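Long-range contacts in putative GTP pyrophosphokinase (PDB 3L9D), which probably transfers pyrophosphate from ATP to GTP, the first step in making the stringent-response alarmone ppGpp: residues L41-Q46 with G164-M169; V112-D117 with D224-A229; K129-I134 with V155-D160; Y148-V153 with Q173-A178. All coordinates share one frame; numbering follows the deposited sequence.

Overall arrangement
Interactions 1, 3 and 4 are built on one mixed sheet, and interaction 2 starts where strand 106-112 leaves it. Strand 164-176 serves both interaction 1 and interaction 4, whose centres are about 24 Å apart. Strand 150-161 serves interactions 3 and 4. Interactions 1 and 3 touch, with centres about 11 Å apart: I168 O lies 2.8 Å from Y157 N, and R166 O lies 2.9 Å from V159 N. Interactions 2 and 4 meet where V112 N approaches R175 O at 2.7 Å. Interactions 1 and 2 are on opposite sides of the chain's centre, about 35 Å apart centre to centre. Interaction 4 is the most central, about 6 Å from that point.

Interaction 1 of 4, residues L41-Q46 with G164-M169; sequences LDPYIQ and GQRIIM
I168 packs against the ring of Y44. Its CG2 methyl lies over one ring face, 3.8 Å from the ring centroid and 16° off the normal, a CH-pi contact. The methyl is offset toward the rim. I168 CB comes closer to a single ring atom, 3.5 Å from Y44 CE1. In I168 the CG1 branch sits between the backbone N and the carbonyl carbon (chi1 65°). This leaves CG2 anti to the carbonyl carbon, on the side of the ring. In Y44, CG lies beside the backbone N, and the ring reaches the strand although its CB does not point there. P43 adds a second apolar patch. Its CB is 4.2 Å from I168 CG2, and its CG is 4.1 Å from R166 CG. R166 thus contributes the aliphatic base of its side chain. A water bridges the Y44 hydroxyl and the strand backbone: it lies 2.9 Å from Y44 OH and accepts from M169 N at 3.1 Å. Y44 OH also hydrogen-bonds T99. The helix segment 42-46 runs at 71° to the strand segment 164-169. P43 also touches V159 on strand 150-161, while Y44 meets F40 and I105.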
# COMPACT_ATOMS: atom_id res chain seq x y z
N LEU A 41 -14.46 11.46 8.87
CA LEU A 41 -13.29 10.61 8.87
C LEU A 41 -13.43 9.39 9.77
O LEU A 41 -12.62 8.46 9.70
CB LEU A 41 -12.05 11.42 9.26
CG LEU A 41 -11.03 11.71 8.15
CD1 LEU A 41 -11.58 11.46 6.77
CD2 LEU A 41 -10.48 13.12 8.25
N ASP A 42 -14.46 9.37 10.61
CA ASP A 42 -14.52 8.35 11.65
C ASP A 42 -14.53 6.92 11.15
O ASP A 42 -13.81 6.08 11.66
CB ASP A 42 -15.70 8.57 12.59
CG ASP A 42 -15.71 7.56 13.74
OD1 ASP A 42 -16.39 6.51 13.60
OD2 ASP A 42 -15.00 7.81 14.75
N PRO A 43 -15.37 6.63 10.14
CA PRO A 43 -15.40 5.26 9.63
C PRO A 43 -14.11 4.83 8.90
O PRO A 43 -13.89 3.64 8.69
CB PRO A 43 -16.57 5.29 8.64
CG PRO A 43 -17.30 6.57 8.91
CD PRO A 43 -16.30 7.52 9.44
N TYR A 44 -13.27 5.79 8.52
CA TYR A 44 -12.00 5.48 7.88
C TYR A 44 -10.95 5.17 8.92
O TYR A 44 -10.08 4.32 8.72
CB TYR A 44 -11.51 6.63 6.99
CG TYR A 44 -12.39 6.92 5.81
CD1 TYR A 44 -12.14 6.34 4.57
CD2 TYR A 44 -13.47 7.77 5.93
CE1 TYR A 44 -12.96 6.61 3.48
CE2 TYR A 44 -14.28 8.04 4.86
CZ TYR A 44 -14.02 7.46 3.64
OH TYR A 44 -14.84 7.75 2.59
N ILE A 45 -11.05 5.85 10.05
CA ILE A 45 -10.17 5.56 11.17
C ILE A 45 -10.40 4.13 11.66
O ILE A 45 -9.44 3.39 11.91
CB ILE A 45 -10.35 6.56 12.32
CG1 ILE A 45 -9.77 7.91 11.92
CG2 ILE A 45 -9.67 6.02 13.59
CD1 ILE A 45 -10.41 9.09 12.59
N GLN A 46 -11.67 3.77 11.80
CA GLN A 46 -12.06 2.41 12.18
C GLN A 46 -11.56 1.39 11.16
O GLN A 46 -10.95 0.38 11.55
CB GLN A 46 -13.58 2.29 12.24
CG GLN A 46 -14.26 3.16 13.25
CD GLN A 46 -15.75 2.83 13.38
OE1 GLN A 46 -16.61 3.67 13.09
NE2 GLN A 46 -16.05 1.59 13.80
N GLY A 164 -24.71 3.13 11.89
CA GLY A 164 -25.00 2.25 10.77
C GLY A 164 -23.80 1.92 9.91
O GLY A 164 -22.68 2.35 10.20
N GLN A 165 -24.03 1.15 8.85
CA GLN A 165 -22.96 0.71 7.96
C GLN A 165 -22.56 1.77 6.94
O GLN A 165 -23.41 2.45 6.37
CB GLN A 165 -23.33 -0.60 7.24
CG GLN A 165 -22.16 -1.20 6.45
CD GLN A 165 -22.40 -2.63 5.96
OE1 GLN A 165 -23.09 -2.84 4.97
NE2 GLN A 165 -21.81 -3.60 6.65
N ARG A 166 -21.25 1.88 6.72
CA ARG A 166 -20.70 2.76 5.70
C ARG A 166 -19.79 1.96 4.78
O ARG A 166 -18.91 1.21 5.26
CB ARG A 166 -19.86 3.86 6.34
CG ARG A 166 -20.54 4.56 7.47
CD ARG A 166 -21.17 5.86 7.01
NE ARG A 166 -22.14 6.36 7.99
CZ ARG A 166 -23.40 5.92 8.08
NH1 ARG A 166 -23.85 4.98 7.25
NH2 ARG A 166 -24.21 6.43 9.01
N ILE A 167 -19.96 2.10 3.47
CA ILE A 167 -19.03 1.48 2.55
C ILE A 167 -17.93 2.49 2.23
O ILE A 167 -18.19 3.48 1.54
CB ILE A 167 -19.73 1.04 1.22
CG1 ILE A 167 -21.08 0.34 1.50
CG2 ILE A 167 -18.81 0.16 0.38
CD1 ILE A 167 -21.02 -1.19 1.54
N ILE A 168 -16.71 2.27 2.74
CA ILE A 168 -15.57 3.15 2.43
C ILE A 168 -14.55 2.51 1.47
O ILE A 168 -14.51 1.30 1.31
CB ILE A 168 -14.83 3.62 3.71
CG1 ILE A 168 -14.18 2.43 4.44
CG2 ILE A 168 -15.79 4.35 4.65
CD1 ILE A 168 -12.77 2.17 4.06
N MET A 169 -13.73 3.31 0.82
CA MET A 169 -12.70 2.75 -0.05
C MET A 169 -11.32 2.92 0.58
O MET A 169 -11.00 3.98 1.12
CB MET A 169 -12.73 3.39 -1.44
CG MET A 169 -13.70 2.71 -2.41
SD MET A 169 -13.58 3.43 -4.06
CE MET A 169 -14.56 4.91 -3.86
O HOH W 1 -14.04 6.32 0.22

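Interaction 2 of 4, residues V112-D117 with D224-A229; sequences VQFVDD and DDIKEA
F114 and D117 meet helix 223-230 from the connection between strand 106-112 and helix 117-126. This is a helix-against-loop contact in a RelA/SpoT-family fold, where a loop after a sheet strand meets a C-terminal helix. The loop is fixed by its own bonds. D117 N donates to F114 O, and F114 N donates to D117 OD2 at 3.1 Å. The two bonds tie F114 and D117 together where the loop leads into helix 117-126. The F114 amide meets the D117 carboxylate from above its plane, 37° out of it.

Along the helix, I226 comes first. Its CG2 lies 4.2 Å from F114 CZ, near the plane of the ring and at its edge. The same methyl is 4.2 Å from Q113 NE2, which hydrogen-bonds Q230 OE1. The aliphatic part of Q113 covers one face of the F114 ring. I226 also touches M219 of helix 199-221.

K227 follows. Its chain runs extended beyond CG, with CG beside the backbone N (chi1 -65°), and this carries it past the F114 ring toward D117. K227 CG is 3.9 Å from F114 CE2. D117 OD2 also takes part in a hydrogen bond with H68 NE2. The charges of K227 and D117 are near but beyond a salt bridge: K227 NZ lies 4.1 Å from D117 OD1.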
# COMPACT_ATOMS: atom_id res chain seq x y z
N VAL A 112 6.15 -6.79 1.75
CA VAL A 112 6.53 -8.15 1.41
C VAL A 112 8.04 -8.25 1.26
O VAL A 112 8.69 -7.25 0.97
CB VAL A 112 5.89 -8.63 0.08
CG1 VAL A 112 4.35 -8.68 0.19
CG2 VAL A 112 6.37 -7.76 -1.10
N GLN A 113 8.58 -9.45 1.47
CA GLN A 113 10.01 -9.70 1.34
C GLN A 113 10.52 -9.78 -0.11
O GLN A 113 11.57 -9.22 -0.42
CB GLN A 113 10.44 -10.95 2.12
CG GLN A 113 11.98 -11.00 2.29
CD GLN A 113 12.51 -12.23 3.01
OE1 GLN A 113 11.81 -13.24 3.20
NE2 GLN A 113 13.78 -12.16 3.41
N PHE A 114 9.79 -10.47 -0.99
CA PHE A 114 10.22 -10.65 -2.38
C PHE A 114 9.24 -10.09 -3.41
O PHE A 114 8.03 -10.08 -3.18
CB PHE A 114 10.44 -12.13 -2.68
CG PHE A 114 11.45 -12.78 -1.79
CD1 PHE A 114 12.79 -12.46 -1.88
CD2 PHE A 114 11.06 -13.73 -0.86
CE1 PHE A 114 13.73 -13.07 -1.05
CE2 PHE A 114 11.98 -14.35 -0.03
CZ PHE A 114 13.32 -14.02 -0.13
N VAL A 115 9.76 -9.64 -4.54
CA VAL A 115 8.88 -9.19 -5.62
C VAL A 115 7.80 -10.25 -5.86
O VAL A 115 6.61 -9.96 -5.99
CB VAL A 115 9.66 -8.97 -6.92
CG1 VAL A 115 8.73 -9.05 -8.10
CG2 VAL A 115 10.39 -7.63 -6.89
N ASP A 116 8.24 -11.50 -5.87
CA ASP A 116 7.37 -12.62 -6.12
C ASP A 116 6.23 -12.74 -5.10
O ASP A 116 5.14 -13.21 -5.44
CB ASP A 116 8.19 -13.90 -6.18
CG ASP A 116 9.37 -13.79 -7.12
OD1 ASP A 116 10.42 -13.22 -6.73
OD2 ASP A 116 9.26 -14.26 -8.27
N ASP A 117 6.46 -12.31 -3.86
CA ASP A 117 5.41 -12.42 -2.84
C ASP A 117 4.18 -11.54 -3.11
O ASP A 117 3.13 -11.75 -2.52
CB ASP A 117 5.96 -12.13 -1.45
CG ASP A 117 6.93 -13.17 -0.97
OD1 ASP A 117 6.72 -14.37 -1.25
OD2 ASP A 117 7.89 -12.79 -0.29
N ASP A 224 14.19 -19.02 -3.10
CA ASP A 224 13.82 -20.35 -2.60
C ASP A 224 14.77 -20.80 -1.51
O ASP A 224 14.38 -21.50 -0.57
CB ASP A 224 13.80 -21.38 -3.74
CG ASP A 224 12.65 -21.17 -4.69
OD1 ASP A 224 11.50 -21.18 -4.20
OD2 ASP A 224 12.91 -20.97 -5.90
N ASP A 225 16.03 -20.39 -1.65
CA ASP A 225 17.08 -20.79 -0.72
C ASP A 225 16.92 -20.05 0.61
O ASP A 225 16.87 -20.67 1.67
CB ASP A 225 18.45 -20.51 -1.35
CG ASP A 225 19.53 -21.44 -0.84
OD1 ASP A 225 20.69 -21.29 -1.30
OD2 ASP A 225 19.23 -22.32 -0.00
N ILE A 226 16.84 -18.73 0.55
CA ILE A 226 16.57 -17.94 1.75
C ILE A 226 15.34 -18.43 2.51
O ILE A 226 15.39 -18.55 3.72
CB ILE A 226 16.39 -16.44 1.44
CG1 ILE A 226 17.68 -15.86 0.88
CG2 ILE A 226 15.94 -15.70 2.70
CD1 ILE A 226 17.52 -14.54 0.19
N LYS A 227 14.24 -18.69 1.80
CA LYS A 227 12.99 -19.09 2.47
C LYS A 227 13.25 -20.37 3.22
O LYS A 227 12.78 -20.56 4.34
CB LYS A 227 11.85 -19.34 1.47
CG LYS A 227 11.36 -18.14 0.67
CD LYS A 227 10.22 -18.57 -0.25
CE LYS A 227 9.70 -17.43 -1.13
NZ LYS A 227 8.65 -17.91 -2.08
N GLU A 228 14.00 -21.25 2.57
CA GLU A 228 14.33 -22.55 3.13
C GLU A 228 15.11 -22.39 4.42
O GLU A 228 14.85 -23.09 5.40
CB GLU A 228 15.12 -23.36 2.11
CG GLU A 228 15.25 -24.83 2.44
CD GLU A 228 15.53 -25.69 1.22
OE1 GLU A 228 15.39 -25.18 0.07
OE2 GLU A 228 15.87 -26.88 1.40
N ALA A 229 16.07 -21.46 4.43
CA ALA A 229 16.87 -21.23 5.62
C ALA A 229 16.01 -20.70 6.78
O ALA A 229 16.09 -21.20 7.90
CB ALA A 229 18.01 -20.28 5.31
O HOH W 2 7.81 -15.64 -3.03

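Interaction 3 of 4, residues K129-I134 with V155-D160; sequences KDMKVI and VEYPVD
M131 carries CG between its backbone N and carbonyl carbon (chi1 66°), and with chi2 extended (-164°) SD lies 4.2 Å from V155 CG1. The bend at chi3 turns only the terminal CE. Y157 has CG opposite its backbone N (chi1 -174°), which swings the ring toward D130 and M131. M131 CB meets the ring edge in its plane, 4.0 Å from Y157 CD1. D130 O comes to 3.4 Å from the same Y157 CD1.

The backbones run antiparallel. K132 and E156 are a hydrogen-bonded pair: K132 N donates to E156 O at 3.1 Å, and E156 N donates to K132 O at 3.0 Å. V133 and V155 form the next, non-hydrogen-bonded pair, and V133 CG2 packs on V155 CG1. The I134 and E156 side chains cross at about a right angle, with I134 CG2 3.8 Å from E156 OE2.

This is the hairpin of strands 132-139 and 150-161. M131 also touches L51 and F55 of helix 42-64. D130 forms a salt bridge with K54 of that helix, and Y157 OH bonds E50. Apolar contacts and backbone bonds therefore join strand 150-161 to strand 132-139 and the loop before it, while these polar groups tie them to the helix.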
# COMPACT_ATOMS: atom_id res chain seq x y z
N LYS A 129 -13.87 -12.21 1.47
CA LYS A 129 -15.28 -11.89 1.35
C LYS A 129 -15.71 -10.71 2.21
O LYS A 129 -16.86 -10.27 2.13
CB LYS A 129 -16.13 -13.11 1.73
CG LYS A 129 -16.52 -14.00 0.56
CD LYS A 129 -15.30 -14.52 -0.18
CE LYS A 129 -15.68 -15.12 -1.54
NZ LYS A 129 -16.84 -16.06 -1.41
N ASP A 130 -14.81 -10.21 3.06
CA ASP A 130 -15.14 -9.09 3.94
C ASP A 130 -14.77 -7.75 3.34
O ASP A 130 -14.82 -6.72 4.00
CB ASP A 130 -14.47 -9.23 5.31
CG ASP A 130 -12.95 -9.14 5.23
OD1 ASP A 130 -12.38 -9.47 4.16
OD2 ASP A 130 -12.34 -8.77 6.27
N MET A 131 -14.37 -7.79 2.08
CA MET A 131 -14.09 -6.60 1.31
C MET A 131 -14.19 -7.07 -0.12
O MET A 131 -14.18 -8.27 -0.38
CB MET A 131 -12.68 -6.05 1.61
CG MET A 131 -11.54 -6.95 1.16
SD MET A 131 -9.91 -6.59 1.87
CE MET A 131 -10.18 -7.01 3.58
N LYS A 132 -14.31 -6.14 -1.04
CA LYS A 132 -14.32 -6.49 -2.45
C LYS A 132 -13.25 -5.68 -3.19
O LYS A 132 -13.18 -4.45 -3.06
CB LYS A 132 -15.71 -6.24 -3.05
CG LYS A 132 -15.89 -6.82 -4.45
CD LYS A 132 -15.75 -5.76 -5.55
CE LYS A 132 -15.77 -6.40 -6.96
NZ LYS A 132 -16.15 -5.41 -7.99
N VAL A 133 -12.40 -6.38 -3.95
CA VAL A 133 -11.41 -5.72 -4.80
C VAL A 133 -12.09 -5.03 -6.00
O VAL A 133 -12.79 -5.67 -6.76
CB VAL A 133 -10.36 -6.74 -5.26
CG1 VAL A 133 -9.34 -6.11 -6.17
CG2 VAL A 133 -9.68 -7.36 -4.04
N ILE A 134 -11.89 -3.73 -6.16
CA ILE A 134 -12.56 -3.03 -7.27
C ILE A 134 -11.61 -2.37 -8.25
O ILE A 134 -12.04 -1.88 -9.30
CB ILE A 134 -13.54 -1.93 -6.81
CG1 ILE A 134 -12.79 -0.85 -6.05
CG2 ILE A 134 -14.69 -2.52 -6.00
CD1 ILE A 134 -13.57 0.40 -5.91
N VAL A 155 -10.05 -1.33 -2.42
CA VAL A 155 -11.06 -2.22 -1.89
C VAL A 155 -12.21 -1.41 -1.31
O VAL A 155 -12.00 -0.34 -0.74
CB VAL A 155 -10.48 -3.21 -0.84
CG1 VAL A 155 -9.50 -4.20 -1.50
CG2 VAL A 155 -9.83 -2.47 0.37
N GLU A 156 -13.43 -1.90 -1.52
CA GLU A 156 -14.60 -1.40 -0.81
C GLU A 156 -14.70 -2.21 0.46
O GLU A 156 -14.71 -3.45 0.42
CB GLU A 156 -15.87 -1.62 -1.60
CG GLU A 156 -16.04 -0.76 -2.80
CD GLU A 156 -17.33 -1.07 -3.53
OE1 GLU A 156 -18.12 -1.91 -3.04
OE2 GLU A 156 -17.56 -0.46 -4.59
N TYR A 157 -14.79 -1.51 1.59
CA TYR A 157 -14.79 -2.15 2.89
C TYR A 157 -15.99 -1.66 3.68
O TYR A 157 -16.14 -0.46 3.91
CB TYR A 157 -13.50 -1.84 3.64
CG TYR A 157 -13.41 -2.59 4.94
CD1 TYR A 157 -13.08 -3.94 4.95
CD2 TYR A 157 -13.70 -1.96 6.15
CE1 TYR A 157 -13.01 -4.64 6.15
CE2 TYR A 157 -13.64 -2.67 7.35
CZ TYR A 157 -13.29 -4.00 7.34
OH TYR A 157 -13.23 -4.70 8.51
N PRO A 158 -16.88 -2.58 4.07
CA PRO A 158 -18.03 -2.20 4.88
C PRO A 158 -17.62 -2.07 6.34
O PRO A 158 -17.12 -3.03 6.93
CB PRO A 158 -18.99 -3.38 4.70
CG PRO A 158 -18.57 -4.04 3.43
CD PRO A 158 -17.08 -3.89 3.42
N VAL A 159 -17.83 -0.89 6.91
CA VAL A 159 -17.52 -0.69 8.31
C VAL A 159 -18.78 -0.32 9.08
O VAL A 159 -19.45 0.65 8.76
CB VAL A 159 -16.44 0.39 8.50
CG1 VAL A 159 -16.83 1.66 7.80
CG2 VAL A 159 -16.22 0.64 9.98
N ASP A 160 -19.10 -1.12 10.10
CA ASP A 160 -20.25 -0.81 10.95
C ASP A 160 -19.89 0.26 11.95
O ASP A 160 -18.91 0.13 12.65
CB ASP A 160 -20.77 -2.07 11.66
CG ASP A 160 -21.41 -3.04 10.70
OD1 ASP A 160 -22.66 -3.03 10.56
OD2 ASP A 160 -20.66 -3.79 10.04

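Interaction 4 of 4, residues Y148-V153 with Q173-A178; sequences YRSYHV and QIRTLA
Y148 OH and R175 NH2 are joined by a hydrogen bond of 3.3 Å with an N-H...O angle of 152°. The hydroxyl lies 19° out of the guanidinium plane, and the ring and guanidinium planes are nearly perpendicular. Y148 OH also hydrogen-bonds H152 NE2 at 2.7 Å, with the donor unsettled, so the hydroxyl ties the arginine to the imidazole. R175 reaches this cluster on a chain extended from CG to NE. Its NE makes a weak bond to S150 OG, which sits at the guanidinium edge. R175 NH1 hydrogen-bonds N180 OD1.

Q173 lies alongside H152 and points the same way. Its amide is stacked on the imidazole, the planes 21° apart, and Q173 CG makes a CH-pi contact with the ring at 3.9 Å from the centroid. Q173 NE2 bonds E171.

The backbones pair through Y151 and I174. I174 N donates to Y151 O at 2.9 Å, and Y151 N donates to I174 O at 3.3 Å. On the face of Y151 and I174 the contact turns apolar. V153 CG2 lies 4.1 Å from I174 CD1, and L122 of helix 117-126 packs on Y151, V153 and I174.

T176 then caps helix 177-193 through its side chain, at the N-cap. The whole is an antiparallel beta hairpin inside the mixed sheet of the RelA/SpoT nucleotidyltransferase-like fold, with a polar cluster on one face and a helix packed on the other.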
# COMPACT_ATOMS: atom_id res chain seq x y z
N TYR A 148 9.64 4.48 -9.67
CA TYR A 148 8.64 3.96 -8.74
C TYR A 148 8.27 2.49 -8.98
O TYR A 148 8.16 2.02 -10.12
CB TYR A 148 7.38 4.83 -8.84
CG TYR A 148 6.28 4.50 -7.86
CD1 TYR A 148 6.41 4.82 -6.51
CD2 TYR A 148 5.09 3.92 -8.28
CE1 TYR A 148 5.42 4.55 -5.61
CE2 TYR A 148 4.07 3.65 -7.39
CZ TYR A 148 4.25 3.96 -6.05
OH TYR A 148 3.26 3.70 -5.13
N ARG A 149 8.05 1.76 -7.90
CA ARG A 149 7.71 0.35 -8.00
C ARG A 149 6.75 0.03 -6.87
O ARG A 149 7.10 0.16 -5.70
CB ARG A 149 8.94 -0.51 -7.85
CG ARG A 149 9.80 -0.63 -9.07
CD ARG A 149 9.90 -2.09 -9.48
NE ARG A 149 10.87 -2.86 -8.69
CZ ARG A 149 11.05 -4.18 -8.82
NH1 ARG A 149 10.32 -4.88 -9.69
NH2 ARG A 149 11.96 -4.81 -8.07
N SER A 150 5.54 -0.39 -7.22
CA SER A 150 4.54 -0.67 -6.21
C SER A 150 3.33 -1.30 -6.87
O SER A 150 3.20 -1.28 -8.08
CB SER A 150 4.15 0.63 -5.49
OG SER A 150 3.28 0.36 -4.42
N TYR A 151 2.44 -1.88 -6.08
CA TYR A 151 1.20 -2.42 -6.61
C TYR A 151 0.01 -1.85 -5.83
O TYR A 151 -0.03 -1.98 -4.61
CB TYR A 151 1.22 -3.95 -6.55
CG TYR A 151 0.23 -4.60 -7.49
CD1 TYR A 151 0.66 -5.24 -8.63
CD2 TYR A 151 -1.14 -4.56 -7.22
CE1 TYR A 151 -0.23 -5.83 -9.49
CE2 TYR A 151 -2.05 -5.15 -8.09
CZ TYR A 151 -1.59 -5.78 -9.22
OH TYR A 151 -2.47 -6.37 -10.11
N HIS A 152 -0.94 -1.24 -6.52
CA HIS A 152 -2.06 -0.59 -5.83
C HIS A 152 -3.35 -1.35 -5.98
O HIS A 152 -3.76 -1.64 -7.08
CB HIS A 152 -2.26 0.83 -6.35
CG HIS A 152 -1.04 1.69 -6.23
ND1 HIS A 152 -1.09 3.06 -6.38
CD2 HIS A 152 0.25 1.39 -5.96
CE1 HIS A 152 0.12 3.56 -6.23
NE2 HIS A 152 0.95 2.57 -5.97
N VAL A 153 -4.01 -1.63 -4.85
CA VAL A 153 -5.32 -2.27 -4.85
C VAL A 153 -6.33 -1.39 -4.13
O VAL A 153 -6.05 -0.90 -3.05
CB VAL A 153 -5.27 -3.63 -4.12
CG1 VAL A 153 -6.63 -4.28 -4.16
CG2 VAL A 153 -4.21 -4.54 -4.74
N GLN A 173 -1.36 -0.57 -0.72
CA GLN A 173 -0.16 -0.69 -1.54
C GLN A 173 0.70 -1.84 -1.06
O GLN A 173 0.91 -1.99 0.15
CB GLN A 173 0.64 0.61 -1.57
CG GLN A 173 -0.09 1.70 -2.32
CD GLN A 173 0.72 2.95 -2.42
OE1 GLN A 173 1.93 2.90 -2.63
NE2 GLN A 173 0.07 4.10 -2.27
N ILE A 174 1.18 -2.63 -2.01
CA ILE A 174 2.01 -3.79 -1.69
C ILE A 174 3.45 -3.51 -2.18
O ILE A 174 3.67 -3.13 -3.33
CB ILE A 174 1.40 -5.05 -2.34
CG1 ILE A 174 -0.11 -5.10 -2.03
CG2 ILE A 174 2.11 -6.31 -1.86
CD1 ILE A 174 -0.90 -6.10 -2.83
N ARG A 175 4.43 -3.70 -1.30
CA ARG A 175 5.79 -3.23 -1.59
C ARG A 175 6.85 -4.11 -0.98
O ARG A 175 6.67 -4.65 0.10
CB ARG A 175 5.97 -1.83 -1.01
CG ARG A 175 5.16 -0.75 -1.67
CD ARG A 175 5.38 0.58 -0.99
NE ARG A 175 4.72 1.69 -1.68
CZ ARG A 175 4.80 2.96 -1.29
NH1 ARG A 175 5.51 3.29 -0.22
NH2 ARG A 175 4.17 3.90 -1.98
N THR A 176 8.00 -4.22 -1.65
CA THR A 176 9.19 -4.74 -0.95
C THR A 176 9.74 -3.70 0.02
O THR A 176 9.39 -2.52 -0.02
CB THR A 176 10.32 -5.19 -1.92
OG1 THR A 176 10.68 -4.12 -2.81
CG2 THR A 176 9.88 -6.39 -2.71
N LEU A 177 10.61 -4.14 0.92
CA LEU A 177 11.25 -3.22 1.84
C LEU A 177 11.97 -2.11 1.04
O LEU A 177 11.82 -0.91 1.32
CB LEU A 177 12.20 -4.01 2.74
CG LEU A 177 11.58 -4.99 3.77
CD1 LEU A 177 10.03 -5.14 3.65
CD2 LEU A 177 12.27 -6.39 3.76
N ALA A 178 12.72 -2.52 0.01
CA ALA A 178 13.43 -1.56 -0.85
C ALA A 178 12.50 -0.62 -1.60
O ALA A 178 12.76 0.59 -1.71
CB ALA A 178 14.37 -2.28 -1.82